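Local coordinates for kelch domain-containing protein (PDB 5C86) that oxidises alcohols at a copper site, as a fungal member of the galactose oxidase and glyoxal oxidase family, at residues 285-290 with 342-347. Sequence-based numbering, arbitrary orientation.
Sequences VMPDGK and ADATIW
Met286 and Ile346 meet through apolar atoms alone. The first torsion of Met286 (chi1 -76°) turns CG beside the backbone N, where it meets CD1 of Ile346 at 3.8 Å. The next atom, SD, is also 3.8 Å from Ile346 CD1, so one methyl touches two successive atoms of the methionine. The bend at chi3 (-75°) leaves CE farther off, 4.4 Å from Ile346 CD1. The two side chains cross at about a right angle. Ile346 reaches across with its longer branch, CG1 to CD1. A looser second contact lies beside this one, where CG of the Pro287 ring is 4.4 Å from CB of Ala344. No hydrogen bond links the two segments.

Each segment is shaped by its own polar bonds. Met286 to Gly289 is a type I beta turn, closed by Gly289 N to Met286 O. Asp288 forms an Asx turn through OD1 to Lys290 N and a salt bridge through OD2 to Lys290 NZ. Asp343 OD1 accepts from Thr345 N at 3.2 Å, a second Asx turn. Thr345 OG1 binds the same Asp343 OD1 at 2.7 Å.

Each segment holds the turn between two antiparallel strands of a propeller blade, 282-285 and 291-294 in one, 336-340 and 346-350 in the next. Val285, Ile346 and Trp347 already lie in the strands. Met286 also packs on Leu314 of strand 313-316 and on Tyr372. Pro287 and Ala344 both touch Phe464 of strand 459-466, so this buried contact between two blades also borders the C-terminal E-set domain.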
loop_
_atom_site.group_PDB
_atom_site.type_symbol
_atom_site.label_atom_id
_atom_site.label_comp_id
_atom_site.label_asym_id
_atom_site.label_seq_id
_atom_site.Cartn_x
_atom_site.Cartn_y
_atom_site.Cartn_z
ATOM N N VAL A 285 3.047 7.013 -1.652
ATOM C CA VAL A 285 2.827 8.392 -1.203
ATOM C C VAL A 285 3.780 8.756 -0.063
ATOM O O VAL A 285 3.979 7.973 0.838
ATOM C CB VAL A 285 1.359 8.744 -0.868
ATOM C CG1 VAL A 285 0.827 8.032 0.318
ATOM C CG2 VAL A 285 1.156 10.265 -0.651
ATOM N N MET A 286 4.367 9.930 -0.166
ATOM C CA MET A 286 5.306 10.502 0.777
ATOM C C MET A 286 4.682 11.586 1.660
ATOM O O MET A 286 3.608 12.115 1.339
ATOM C CB MET A 286 6.453 11.042 -0.036
ATOM C CG MET A 286 7.383 9.932 -0.534
ATOM S SD MET A 286 8.487 10.601 -1.812
ATOM C CE MET A 286 7.408 10.676 -2.973
ATOM N N PRO A 287 5.359 11.941 2.760
ATOM C CA PRO A 287 4.713 12.882 3.684
ATOM C C PRO A 287 4.359 14.219 3.107
ATOM O O PRO A 287 3.394 14.825 3.644
ATOM C CB PRO A 287 5.743 13.072 4.809
ATOM C CG PRO A 287 6.892 12.271 4.432
ATOM C CD PRO A 287 6.494 11.262 3.405
ATOM N N ASP A 288 5.062 14.722 2.121
ATOM C CA ASP A 288 4.719 15.972 1.490
ATOM C C ASP A 288 3.674 15.897 0.455
ATOM O O ASP A 288 3.347 16.916 -0.161
ATOM C CB ASP A 288 5.955 16.564 0.806
ATOM C CG ASP A 288 6.629 15.666 -0.200
ATOM O OD1 ASP A 288 6.160 14.556 -0.454
ATOM O OD2 ASP A 288 7.680 16.118 -0.773
ATOM N N GLY A 289 3.107 14.719 0.209
ATOM C CA GLY A 289 2.022 14.573 -0.770
ATOM C C GLY A 289 2.444 14.220 -2.146
ATOM O O GLY A 289 1.618 13.894 -2.965
ATOM N N LYS A 290 3.756 14.109 -2.340
ATOM C CA LYS A 290 4.219 13.620 -3.622
ATOM C C LYS A 290 4.135 12.106 -3.683
ATOM O O LYS A 290 3.948 11.426 -2.649
ATOM C CB LYS A 290 5.640 14.117 -3.978
ATOM C CG LYS A 290 5.702 15.645 -4.128
ATOM C CD LYS A 290 7.146 16.046 -4.668
ATOM C CE LYS A 290 7.499 17.523 -4.515
ATOM N NZ LYS A 290 8.038 17.716 -3.127
ATOM N N ALA A 342 9.383 4.777 8.073
ATOM C CA ALA A 342 9.162 5.869 9.044
ATOM C C ALA A 342 10.249 6.925 8.932
ATOM O O ALA A 342 10.053 8.079 9.278
ATOM C CB ALA A 342 9.092 5.266 10.441
ATOM N N ASP A 343 11.411 6.589 8.360
ATOM C CA ASP A 343 12.466 7.597 8.149
ATOM C C ASP A 343 12.250 8.388 6.888
ATOM O O ASP A 343 13.100 9.173 6.475
ATOM C CB ASP A 343 13.886 7.052 8.266
ATOM C CG ASP A 343 14.263 6.158 7.137
ATOM O OD1 ASP A 343 13.414 5.849 6.321
ATOM O OD2 ASP A 343 15.435 5.720 7.050
ATOM N N ALA A 344 11.123 8.153 6.179
ATOM C CA ALA A 344 10.748 8.890 4.978
ATOM C C ALA A 344 11.538 8.517 3.706
ATOM O O ALA A 344 11.364 9.151 2.680
ATOM C CB ALA A 344 10.750 10.414 5.230
ATOM N N THR A 345 12.347 7.460 3.811
ATOM C CA THR A 345 12.906 6.809 2.646
ATOM C C THR A 345 11.851 5.768 2.168
ATOM O O THR A 345 10.854 5.463 2.849
ATOM C CB THR A 345 14.232 6.062 2.975
ATOM O OG1 THR A 345 13.919 4.979 3.831
ATOM C CG2 THR A 345 15.230 7.052 3.543
ATOM N N ILE A 346 12.129 5.205 0.985
ATOM C CA ILE A 346 11.227 4.272 0.338
ATOM C C ILE A 346 11.953 3.000 -0.031
ATOM O O ILE A 346 12.928 3.040 -0.787
ATOM C CB ILE A 346 10.589 4.837 -0.893
ATOM C CG1 ILE A 346 9.956 6.205 -0.618
ATOM C CG2 ILE A 346 9.504 3.873 -1.373
ATOM C CD1 ILE A 346 9.205 6.861 -1.768
ATOM N N TRP A 347 11.528 1.929 0.547
ATOM C CA TRP A 347 11.974 0.568 0.067
ATOM C C TRP A 347 11.562 0.322 -1.336
ATOM O O TRP A 347 10.446 0.626 -1.744
ATOM C CB TRP A 347 11.379 -0.499 0.942
ATOM C CG TRP A 347 11.369 -1.842 0.335
ATOM C CD1 TRP A 347 10.243 -2.473 -0.198
ATOM C CD2 TRP A 347 12.438 -2.760 0.247
ATOM N NE1 TRP A 347 10.606 -3.722 -0.678
ATOM C CE2 TRP A 347 11.934 -3.905 -0.384
ATOM C CE3 TRP A 347 13.790 -2.702 0.588
ATOM C CZ2 TRP A 347 12.766 -5.026 -0.666
ATOM C CZ3 TRP A 347 14.620 -3.816 0.318
ATOM C CH2 TRP A 347 14.086 -4.918 -0.312
#